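Local coordinates for protein (auracyanin) (Chloroflexus aurantiacus, PDB 1QHQ), which carries electrons through a type I blue copper site, probably as a soluble electron acceptor for the membrane-bound alternative complex III, at residues Gln56-Val62 with Leu94-Leu100; Phe30-Leu35 with Leu119-Thr123; Gln17-Ala23 with Val43-Asn49; Ala2-Gly6 with Ala82-Pro86. One frame throughout, in Å; residues are numbered along the deposited sequence. Where two conformers were deposited one is given.

Contact 1: Gln56-Val62 with Leu94-Leu100; sequences QHNWVLV and LAWTAML. With CU (copper (II) ion), chain B.
Build Gln-56 to Val-62 and Leu-94 to Leu-100 as two extended, antiparallel chains; strands 60-62 and 94-96 run 4.7 Å apart with their directions at 168°. At one end His-57 and Leu-100 form a hydrogen-bonded pair: His-57 N gives to Leu-100 O (3.1 Å) and Leu-100 N to His-57 O (2.9 Å). The register then slips by one residue. Trp-59 N is met by a side chain, Thr-97 OG1 (3.1 Å), while Thr-97 N returns to Trp-59 O (2.9 Å); the Thr-97 hydroxyl, chi1 p, passes its own hydrogen to Ala-98 O. Val-60 faces Trp-96 as a non-hydrogen-bonded pair, Val-60 CG2 to Trp-96 CB 3.6 Å; the indole NE1 is satisfied by Ala-4 O. Beyond lies a classic beta bulge, Leu-94 and Ala-95 both opposite Leu-61: Leu-61 N gives to Ala-95 O (2.7 Å), and Leu-61 O takes Leu-94 N (2.9 Å) and, weakly, Ala-95 N (3.5 Å). A water joins Gln-56 NE2 to Met-99 O. Asn-58, chi1 p, turns OD1 to Thr-123 N. His-57, chi1 m, points away and binds copper through ND1 at 2.0 Å, with Cys-122, His-127 and Met-132 completing the type I site. Hydrogen bonds at His-57 and Trp-59, one to the Thr-97 hydroxyl, thus hold the backbone carrying this ligand against 94-100, although Thr-97 O is buried without a partner.

Contact 2: Phe30-Leu35 with Leu119-Thr123; sequences FAQTSL and LYICT. With CU (copper (II) ion), chain B.
Two aromatic rings make the middle of this contact. Tyr-120 (chi1 p) aims its edge at the face of Phe-30 (chi1 m) in a T-shaped pair, centroids 5.3 Å apart and planes at 68°, with Phe-30 CD2 3.8 Å from Tyr-120 CE2. The tip of Phe-30 runs on along the other chain, CZ lying 3.7 Å from Ile-121 C and 4.0 Å from Cys-122 CB. Leu-35 (chi1 m, chi2 t) lays CD1 4.1 Å from the Tyr-120 centroid, an off-centre CH-pi contact. At the outer edge, where 30-35 bends round the tyrosine, Tyr-120 OH gives its hydrogen to Gln-32 O at 2.6 Å. No backbone pairing joins the segments; even Phe-30 CA and Cys-122 CA, the nearest such pair, are 8.5 Å apart. Cys-122 SG binds copper at 2.2 Å, so Phe-30 packs beside a type I ligand. Strand 133-139 separates 34-38 from 116-121 in their sheet, and Trp-59 meets both rings, while Val-21 of strand 17-22 touches Phe-30 and Leu-35 from the facing sheet.

Contact 3: Gln17-Ala23 with Val43-Asn49; sequences QTVEVRA and VRLDFVN
Gln-17 opens a parallel strand pair in full register, Gln-17 opposite Val-43 through Arg-22 opposite Val-48, with axes 4.6 Å apart and crossing at -18°. Its carbonyl O takes Arg-44 N at 3.0 Å. Thr-18, on the outer face, sets CG2 over the Arg-44 guanidinium, 3.6 Å from NH2; Arg-44 NE in turn bridges to Asp-46 OD1 (2.9 Å) along its own strand, and Asp-46 OD1 also meets Ser-107. Val-19 faces inward, CG1 3.9 Å from Val-43 CG1 and 4.1 Å from Leu-45 CG; its N gives to Arg-44 O (2.9 Å) and its O takes Asp-46 N (2.9 Å). Strand 17-22 is an outermost strand of one sheet of the cupredoxin sandwich; alternation puts Thr-18, Glu-20, Arg-22, Arg-44 and Asp-46, with Val-48 among them, on the outer face, and Val-19, Val-21, Leu-45 and Phe-47 towards the second sheet. Glu-20 leans OE2 to 3.6 Å from Val-48 CG2, while its OE1 forms a salt bridge with Arg-22 NE (2.7 Å). Val-21, chi1 t, gives N to Asp-46 O (2.8 Å), receives Val-48 N at O (2.9 Å) and packs CG1 3.7 Å from Phe-47 CD1. At Ala-23 the pairing fades: N reaches Val-48 O in a weak bond of 3.3 Å.

Contact 4: Ala2-Gly6 with Ala82-Pro86; sequences ANAPG and ALFVP
This is a small loop-to-loop contact near the N-terminus: the start of the modelled chain, Ala-2 to Gly-6, lies against Ala-82 to Pro-86, part of the connection between helix 66-77 and strand 93-96. Neither segment has regular secondary structure, and only 225 Å² is buried, both sides summed. The closest approach of the backbones is at Asn-3 and Ala-82, CA to CA 4.3 Å. There Ala-82 sets its CB 3.3 Å from Ala-2 O and 3.7 Å from Ala-2 CB, and Ala-82 O lies 3.4 Å from Asn-3 CB and 3.5 Å from Asn-3 CA, the latter a CA-H...O contact. The 82-86 chain then turns sharply, Leu-83 and Phe-84 both having positive phi (60° and 70°), which brings Val-85 back towards the N-terminal segment. Asn-3, chi1 t, extends between these residues: its ND2 is 3.7 Å from Leu-83 CD1 and its OD1 3.4 Å from Val-85 CG1, with Val-85 at chi1 m. The amide's oxygen is satisfied outside the pair, where Asn-3 OD1 accepts from Met-99 N. Ala-4 O likewise takes Trp-96 NE1, and Gly-6 pairs by backbone with Trp-96, while Val-85 and Pro-86 also touch that indole. No hydrogen bond crosses between the two segments, so they meet through van der Waals contact and one CA-H...O approach; the hydrogen bonds named here, at Asn-3 OD1, Ala-4 O and Gly-6, go to Met-99 and Trp-96 instead.

In the fold
Contact 1 is the most deeply buried, its centre about 3 Å from that of the chain, and shares one sheet with contact 2: strands 60-62 and 116-121 are neighbours, joined by Val-60 O to Ile-121 N (2.8 Å), and each contact supplies a copper ligand. Contact 3 belongs to the other sheet, with a charged outer face; its inner side meets contact 1 where Leu-45 touches Trp-59, and contact 2 where Val-21 touches Phe-30. Contact 4 lies towards the surface. Backbone bonds dominate contacts 1 and 3, aromatic packing contact 2, and van der Waals touch contact 4, which bonds to contact 1 through Asn-3 with Met-99 and Gly-6 with Trp-96, and to contact 2 through Phe-84 O and Thr-123 OG1.

Contact 1: Gln56-Val62 with Leu94-Leu100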
# COMPACT_ATOMS: atom_id res chain seq x y z
N GLN A 56 12.30 0.33 6.65
CA GLN A 56 11.33 1.05 5.85
C GLN A 56 10.21 0.18 5.32
O GLN A 56 10.41 -0.98 5.01
CB GLN A 56 12.04 1.69 4.66
CG GLN A 56 13.00 2.80 5.10
CD GLN A 56 13.99 3.11 3.98
OE1 GLN A 56 14.85 2.24 3.69
NE2 GLN A 56 13.87 4.23 3.34
N HIS A 57 9.03 0.82 5.11
CA HIS A 57 7.87 0.11 4.60
C HIS A 57 6.87 1.11 3.96
O HIS A 57 6.82 2.26 4.32
CB HIS A 57 7.08 -0.53 5.73
CG HIS A 57 7.68 -1.66 6.51
ND1 HIS A 57 8.08 -2.83 5.90
CD2 HIS A 57 7.78 -1.85 7.83
CE1 HIS A 57 8.47 -3.68 6.84
NE2 HIS A 57 8.32 -3.11 8.03
N ASN A 58 6.12 0.53 3.00
CA ASN A 58 5.02 1.36 2.43
C ASN A 58 3.81 0.41 2.35
O ASN A 58 3.83 -0.71 2.76
CB ASN A 58 5.33 2.01 1.14
CG ASN A 58 5.48 1.12 -0.06
OD1 ASN A 58 5.52 -0.11 0.14
ND2 ASN A 58 5.57 1.67 -1.25
N TRP A 59 2.68 1.02 1.95
CA TRP A 59 1.43 0.26 1.72
C TRP A 59 1.00 0.55 0.29
O TRP A 59 0.85 1.75 -0.10
CB TRP A 59 0.38 0.67 2.72
CG TRP A 59 -0.94 -0.06 2.57
CD1 TRP A 59 -1.27 -1.21 3.23
CD2 TRP A 59 -2.07 0.31 1.78
NE1 TRP A 59 -2.58 -1.58 2.88
CE2 TRP A 59 -3.04 -0.66 1.97
CE3 TRP A 59 -2.31 1.39 0.92
CZ2 TRP A 59 -4.32 -0.58 1.38
CZ3 TRP A 59 -3.57 1.46 0.29
CH2 TRP A 59 -4.52 0.47 0.50
N VAL A 60 0.84 -0.49 -0.49
CA VAL A 60 0.54 -0.38 -1.91
C VAL A 60 -0.63 -1.29 -2.29
O VAL A 60 -0.56 -2.48 -2.15
CB VAL A 60 1.72 -0.77 -2.83
CG1 VAL A 60 1.36 -0.53 -4.30
CG2 VAL A 60 2.94 0.08 -2.46
N LEU A 61 -1.73 -0.65 -2.75
CA LEU A 61 -2.90 -1.47 -3.17
C LEU A 61 -2.84 -1.69 -4.68
O LEU A 61 -2.70 -0.74 -5.42
CB LEU A 61 -4.17 -0.66 -2.81
CG LEU A 61 -5.46 -1.39 -3.30
CD1 LEU A 61 -5.61 -2.69 -2.51
CD2 LEU A 61 -6.67 -0.50 -3.06
N VAL A 62 -2.89 -2.95 -5.10
CA VAL A 62 -2.79 -3.25 -6.52
C VAL A 62 -4.12 -3.77 -7.07
O VAL A 62 -4.92 -4.30 -6.34
CB VAL A 62 -1.65 -4.20 -6.86
CG1 VAL A 62 -0.34 -3.71 -6.21
CG2 VAL A 62 -1.95 -5.61 -6.49
N LEU A 94 -3.30 0.99 -7.62
CA LEU A 94 -4.44 1.79 -7.28
C LEU A 94 -4.14 2.93 -6.32
O LEU A 94 -4.69 4.02 -6.43
CB LEU A 94 -5.57 0.93 -6.70
CG LEU A 94 -6.14 -0.15 -7.61
CD1 LEU A 94 -7.21 -0.95 -6.90
CD2 LEU A 94 -6.71 0.48 -8.88
N ALA A 95 -3.28 2.66 -5.34
CA ALA A 95 -2.93 3.64 -4.33
C ALA A 95 -1.69 3.17 -3.55
O ALA A 95 -1.50 1.98 -3.32
CB ALA A 95 -4.09 3.73 -3.27
N TRP A 96 -0.90 4.15 -3.11
CA TRP A 96 0.22 3.80 -2.23
C TRP A 96 0.54 4.98 -1.31
O TRP A 96 0.32 6.14 -1.68
CB TRP A 96 1.47 3.37 -2.97
CG TRP A 96 2.07 4.36 -3.89
CD1 TRP A 96 3.05 5.28 -3.59
CD2 TRP A 96 1.83 4.50 -5.30
NE1 TRP A 96 3.33 6.04 -4.70
CE2 TRP A 96 2.67 5.52 -5.78
CE3 TRP A 96 1.01 3.83 -6.21
CZ2 TRP A 96 2.72 5.88 -7.12
CZ3 TRP A 96 1.06 4.17 -7.54
CH2 TRP A 96 1.88 5.22 -7.99
N THR A 97 1.11 4.65 -0.16
CA THR A 97 1.70 5.68 0.71
C THR A 97 3.17 5.87 0.24
O THR A 97 3.72 4.97 -0.38
CB THR A 97 1.76 5.26 2.17
OG1 THR A 97 2.66 4.13 2.32
CG2 THR A 97 0.43 4.80 2.74
N ALA A 98 3.75 6.95 0.71
CA ALA A 98 5.20 7.12 0.61
C ALA A 98 5.86 5.95 1.36
O ALA A 98 5.29 5.25 2.17
CB ALA A 98 5.57 8.42 1.30
N MET A 99 7.17 5.84 1.08
CA MET A 99 7.99 4.84 1.79
C MET A 99 8.43 5.46 3.12
O MET A 99 8.97 6.57 3.10
CB MET A 99 9.19 4.51 0.90
CG MET A 99 10.04 3.37 1.49
SD MET A 99 9.15 1.83 1.58
CE MET A 99 8.96 1.40 -0.12
N LEU A 100 8.08 4.83 4.21
CA LEU A 100 8.20 5.41 5.53
C LEU A 100 9.38 4.81 6.31
O LEU A 100 9.50 3.60 6.38
CB LEU A 100 6.91 5.06 6.34
CG LEU A 100 5.63 5.55 5.62
CD1 LEU A 100 4.42 5.09 6.41
CD2 LEU A 100 5.63 7.06 5.47
CU CU B . 8.02 -3.34 3.95
O HOH W 1 11.72 6.25 3.78

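Contact 2: Phe30-Leu35 with Leu119-Thr123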
# COMPACT_ATOMS: atom_id res chain seq x y z
N PHE A 30 2.70 -6.76 7.42
CA PHE A 30 1.72 -5.82 8.01
C PHE A 30 1.15 -6.50 9.25
O PHE A 30 0.95 -7.72 9.25
CB PHE A 30 0.60 -5.58 6.99
CG PHE A 30 1.03 -4.84 5.78
CD1 PHE A 30 1.35 -3.47 5.83
CD2 PHE A 30 1.18 -5.48 4.55
CE1 PHE A 30 1.80 -2.81 4.73
CE2 PHE A 30 1.63 -4.82 3.44
CZ PHE A 30 1.93 -3.45 3.50
N ALA A 31 0.70 -5.70 10.23
CA ALA A 31 0.01 -6.27 11.38
C ALA A 31 -1.37 -6.76 10.97
O ALA A 31 -1.88 -7.74 11.47
CB ALA A 31 -0.07 -5.27 12.52
N GLN A 32 -1.96 -6.06 10.00
CA GLN A 32 -3.26 -6.45 9.44
C GLN A 32 -3.03 -7.16 8.09
O GLN A 32 -2.62 -6.50 7.14
CB GLN A 32 -4.09 -5.16 9.14
CG GLN A 32 -4.51 -4.41 10.37
CD GLN A 32 -3.42 -3.55 10.99
OE1 GLN A 32 -2.43 -3.22 10.36
NE2 GLN A 32 -3.59 -3.20 12.26
N THR A 33 -3.41 -8.43 8.00
CA THR A 33 -3.23 -9.14 6.72
C THR A 33 -4.53 -9.25 5.95
O THR A 33 -4.55 -9.73 4.82
CB THR A 33 -2.67 -10.55 6.95
OG1 THR A 33 -3.57 -11.26 7.80
CG2 THR A 33 -1.29 -10.44 7.63
N SER A 34 -5.60 -8.67 6.53
CA SER A 34 -6.83 -8.51 5.77
C SER A 34 -7.48 -7.15 6.08
O SER A 34 -7.43 -6.62 7.16
CB SER A 34 -7.81 -9.64 5.97
OG SER A 34 -8.59 -9.48 7.11
N LEU A 35 -8.05 -6.57 5.01
CA LEU A 35 -8.81 -5.33 5.18
C LEU A 35 -10.15 -5.53 4.40
O LEU A 35 -10.17 -6.33 3.49
CB LEU A 35 -8.07 -4.16 4.52
CG LEU A 35 -6.81 -3.68 5.28
CD1 LEU A 35 -6.09 -2.62 4.49
CD2 LEU A 35 -7.17 -3.18 6.67
N LEU A 119 -4.89 -7.42 -3.71
CA LEU A 119 -3.77 -7.49 -2.74
C LEU A 119 -3.28 -6.08 -2.43
O LEU A 119 -3.25 -5.21 -3.30
CB LEU A 119 -2.59 -8.24 -3.37
CG LEU A 119 -2.70 -9.76 -3.42
CD1 LEU A 119 -1.42 -10.31 -4.08
CD2 LEU A 119 -2.90 -10.37 -2.06
N TYR A 120 -2.81 -5.93 -1.19
CA TYR A 120 -1.98 -4.78 -0.84
C TYR A 120 -0.59 -5.39 -0.44
O TYR A 120 -0.57 -6.50 0.09
CB TYR A 120 -2.50 -3.91 0.24
CG TYR A 120 -2.93 -4.55 1.52
CD1 TYR A 120 -4.28 -4.99 1.67
CD2 TYR A 120 -2.08 -4.70 2.62
CE1 TYR A 120 -4.69 -5.51 2.86
CE2 TYR A 120 -2.51 -5.25 3.80
CZ TYR A 120 -3.83 -5.66 3.92
OH TYR A 120 -4.27 -6.23 5.09
N ILE A 121 0.45 -4.70 -0.81
CA ILE A 121 1.81 -5.21 -0.55
C ILE A 121 2.67 -4.05 -0.08
O ILE A 121 2.31 -2.87 -0.16
CB ILE A 121 2.48 -5.76 -1.85
CG1 ILE A 121 2.66 -4.69 -2.88
CG2 ILE A 121 1.64 -6.94 -2.39
CD1 ILE A 121 3.29 -5.16 -4.22
N CYS A 122 3.88 -4.39 0.35
CA CYS A 122 4.92 -3.39 0.57
C CYS A 122 5.92 -3.56 -0.59
O CYS A 122 6.20 -4.72 -0.93
CB CYS A 122 5.59 -3.60 1.90
SG CYS A 122 7.07 -2.56 2.12
N THR A 123 6.37 -2.50 -1.19
CA THR A 123 7.31 -2.59 -2.29
C THR A 123 8.76 -2.34 -1.91
O THR A 123 9.58 -2.37 -2.85
CB THR A 123 6.93 -1.71 -3.48
OG1 THR A 123 6.83 -0.34 -3.12
CG2 THR A 123 5.60 -2.22 -4.06
CU CU B . 8.02 -3.34 3.95

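Contact 3: Gln17-Ala23 with Val43-Asn49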
# COMPACT_ATOMS: atom_id res chain seq x y z
N GLN A 17 -14.45 7.15 5.14
CA GLN A 17 -13.97 6.23 6.13
C GLN A 17 -12.44 6.43 6.25
O GLN A 17 -11.82 6.92 5.32
CB GLN A 17 -14.19 4.77 5.73
CG GLN A 17 -15.64 4.33 5.80
CD GLN A 17 -15.86 2.87 5.57
OE1 GLN A 17 -15.10 1.98 6.00
NE2 GLN A 17 -16.95 2.56 4.88
N THR A 18 -11.93 6.10 7.44
CA THR A 18 -10.45 6.04 7.54
C THR A 18 -10.10 4.66 8.13
O THR A 18 -10.91 4.03 8.81
CB THR A 18 -9.84 7.11 8.44
OG1 THR A 18 -10.24 6.86 9.81
CG2 THR A 18 -10.35 8.51 8.08
N VAL A 19 -8.92 4.20 7.75
CA VAL A 19 -8.52 2.86 8.31
C VAL A 19 -7.02 2.92 8.66
O VAL A 19 -6.25 3.50 7.90
CB VAL A 19 -8.80 1.75 7.30
CG1 VAL A 19 -8.12 2.04 5.96
CG2 VAL A 19 -8.28 0.40 7.82
N GLU A 20 -6.67 2.34 9.78
CA GLU A 20 -5.26 2.34 10.23
C GLU A 20 -4.59 1.01 9.84
O GLU A 20 -5.17 -0.04 10.08
CB GLU A 20 -5.24 2.35 11.77
CG GLU A 20 -5.19 3.71 12.40
CD GLU A 20 -3.83 4.11 12.94
OE1 GLU A 20 -3.12 3.28 13.55
OE2 GLU A 20 -3.48 5.30 12.78
N VAL A 21 -3.40 1.12 9.27
CA VAL A 21 -2.59 -0.12 9.08
C VAL A 21 -1.29 0.10 9.84
O VAL A 21 -0.76 1.21 9.80
CB VAL A 21 -2.32 -0.35 7.61
CG1 VAL A 21 -1.26 -1.43 7.38
CG2 VAL A 21 -3.62 -0.74 6.90
N ARG A 22 -0.77 -0.95 10.45
CA ARG A 22 0.50 -0.83 11.17
C ARG A 22 1.45 -1.93 10.59
O ARG A 22 0.97 -2.96 10.13
CB ARG A 22 0.41 -1.05 12.67
CG ARG A 22 -0.67 -0.33 13.40
CD ARG A 22 -0.25 0.87 14.20
NE ARG A 22 -1.42 1.54 14.82
CZ ARG A 22 -1.51 1.85 16.10
NH1 ARG A 22 -0.52 1.59 16.95
NH2 ARG A 22 -2.61 2.45 16.58
N ALA A 23 2.72 -1.67 10.83
CA ALA A 23 3.73 -2.71 10.48
C ALA A 23 3.85 -3.69 11.63
O ALA A 23 3.54 -3.35 12.79
CB ALA A 23 5.06 -2.00 10.23
N VAL A 43 -11.59 6.69 0.95
CA VAL A 43 -11.03 6.22 2.24
C VAL A 43 -9.67 6.84 2.44
O VAL A 43 -8.91 6.96 1.48
CB VAL A 43 -10.85 4.67 2.23
CG1 VAL A 43 -10.12 4.20 3.46
CG2 VAL A 43 -12.22 4.01 2.07
N ARG A 44 -9.38 7.28 3.66
CA ARG A 44 -8.01 7.61 4.02
C ARG A 44 -7.39 6.44 4.78
O ARG A 44 -7.85 6.04 5.83
CB ARG A 44 -7.89 8.89 4.85
CG ARG A 44 -6.34 9.27 4.95
CD ARG A 44 -6.22 10.48 5.88
NE ARG A 44 -6.49 10.14 7.25
CZ ARG A 44 -7.27 10.64 8.15
NH1 ARG A 44 -8.01 11.75 7.85
NH2 ARG A 44 -7.41 10.12 9.36
N LEU A 45 -6.27 5.92 4.19
CA LEU A 45 -5.56 4.84 4.86
C LEU A 45 -4.32 5.45 5.56
O LEU A 45 -3.59 6.22 4.93
CB LEU A 45 -5.07 3.84 3.79
CG LEU A 45 -4.38 2.58 4.32
CD1 LEU A 45 -4.43 1.46 3.31
CD2 LEU A 45 -2.92 2.89 4.69
N ASP A 46 -4.26 5.26 6.85
CA ASP A 46 -3.14 5.79 7.64
C ASP A 46 -2.18 4.60 7.93
O ASP A 46 -2.58 3.72 8.67
CB ASP A 46 -3.65 6.38 8.95
CG ASP A 46 -4.63 7.55 8.71
OD1 ASP A 46 -4.43 8.22 7.71
OD2 ASP A 46 -5.43 7.80 9.63
N PHE A 47 -0.98 4.68 7.36
CA PHE A 47 0.00 3.58 7.65
C PHE A 47 1.05 4.11 8.65
O PHE A 47 1.70 5.12 8.41
CB PHE A 47 0.69 3.24 6.33
CG PHE A 47 1.70 2.11 6.43
CD1 PHE A 47 1.47 1.09 7.32
CD2 PHE A 47 2.83 2.13 5.66
CE1 PHE A 47 2.42 0.06 7.48
CE2 PHE A 47 3.75 1.09 5.80
CZ PHE A 47 3.53 0.06 6.67
N VAL A 48 1.02 3.52 9.83
CA VAL A 48 1.98 3.88 10.88
C VAL A 48 3.09 2.81 10.93
O VAL A 48 2.82 1.63 11.10
CB VAL A 48 1.26 3.88 12.25
CG1 VAL A 48 2.20 4.36 13.34
CG2 VAL A 48 0.02 4.80 12.17
N ASN A 49 4.29 3.23 10.52
CA ASN A 49 5.43 2.30 10.49
C ASN A 49 6.24 2.37 11.79
O ASN A 49 7.25 3.09 11.80
CB ASN A 49 6.34 2.59 9.31
CG ASN A 49 7.50 1.51 9.24
OD1 ASN A 49 7.37 0.55 9.91
ND2 ASN A 49 8.47 1.85 8.44

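Contact 4: Ala2-Gly6 with Ala82-Pro86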
# COMPACT_ATOMS: atom_id res chain seq x y z
N ALA A 2 10.57 12.63 -4.59
CA ALA A 2 9.73 11.73 -5.42
C ALA A 2 9.16 10.58 -4.59
O ALA A 2 8.46 9.72 -5.15
CB ALA A 2 10.52 11.18 -6.61
N ASN A 3 9.81 10.31 -3.45
CA ASN A 3 9.14 9.44 -2.46
C ASN A 3 7.85 10.10 -2.00
O ASN A 3 7.83 10.94 -1.09
CB ASN A 3 10.06 9.21 -1.25
CG ASN A 3 9.46 8.31 -0.21
OD1 ASN A 3 8.47 7.60 -0.50
ND2 ASN A 3 10.04 8.21 0.99
N ALA A 4 6.73 9.71 -2.63
CA ALA A 4 5.45 10.32 -2.31
C ALA A 4 4.32 9.30 -2.51
O ALA A 4 4.49 8.36 -3.30
CB ALA A 4 5.21 11.50 -3.24
N PRO A 5 3.19 9.59 -1.93
CA PRO A 5 1.99 8.75 -2.14
C PRO A 5 1.56 8.87 -3.59
O PRO A 5 1.93 9.83 -4.29
CB PRO A 5 0.99 9.28 -1.16
CG PRO A 5 1.42 10.66 -0.80
CD PRO A 5 2.91 10.71 -1.02
N GLY A 6 0.67 8.00 -4.03
CA GLY A 6 0.25 8.07 -5.45
C GLY A 6 -0.73 6.91 -5.71
O GLY A 6 -1.27 6.33 -4.76
N ALA A 82 13.34 7.16 -5.57
CA ALA A 82 12.16 7.53 -4.79
C ALA A 82 11.97 6.55 -3.66
O ALA A 82 10.87 6.42 -3.11
CB ALA A 82 10.95 7.58 -5.71
N LEU A 83 13.03 5.81 -3.31
CA LEU A 83 12.95 4.88 -2.19
C LEU A 83 11.87 3.82 -2.42
O LEU A 83 11.38 3.20 -1.45
CB LEU A 83 12.72 5.61 -0.88
CG LEU A 83 13.98 6.31 -0.30
CD1 LEU A 83 13.61 7.07 0.96
CD2 LEU A 83 15.01 5.22 0.03
N PHE A 84 11.82 3.32 -3.65
CA PHE A 84 11.18 2.07 -3.99
C PHE A 84 9.67 2.11 -3.88
O PHE A 84 9.03 1.06 -3.66
CB PHE A 84 11.78 0.91 -3.19
CG PHE A 84 13.29 0.77 -3.36
CD1 PHE A 84 13.83 0.27 -4.53
CD2 PHE A 84 14.14 1.16 -2.34
CE1 PHE A 84 15.20 0.15 -4.69
CE2 PHE A 84 15.51 1.04 -2.48
CZ PHE A 84 16.03 0.51 -3.64
N VAL A 85 9.08 3.29 -4.03
CA VAL A 85 7.60 3.35 -4.20
C VAL A 85 7.36 3.03 -5.68
O VAL A 85 8.28 3.18 -6.50
CB VAL A 85 7.03 4.75 -3.91
CG1 VAL A 85 7.16 5.09 -2.43
CG2 VAL A 85 7.72 5.80 -4.77
N PRO A 86 6.17 2.61 -6.03
CA PRO A 86 5.82 2.49 -7.46
C PRO A 86 6.02 3.84 -8.11
O PRO A 86 5.71 4.88 -7.53
CB PRO A 86 4.32 2.14 -7.41
CG PRO A 86 4.12 1.53 -6.07
CD PRO A 86 5.04 2.31 -5.13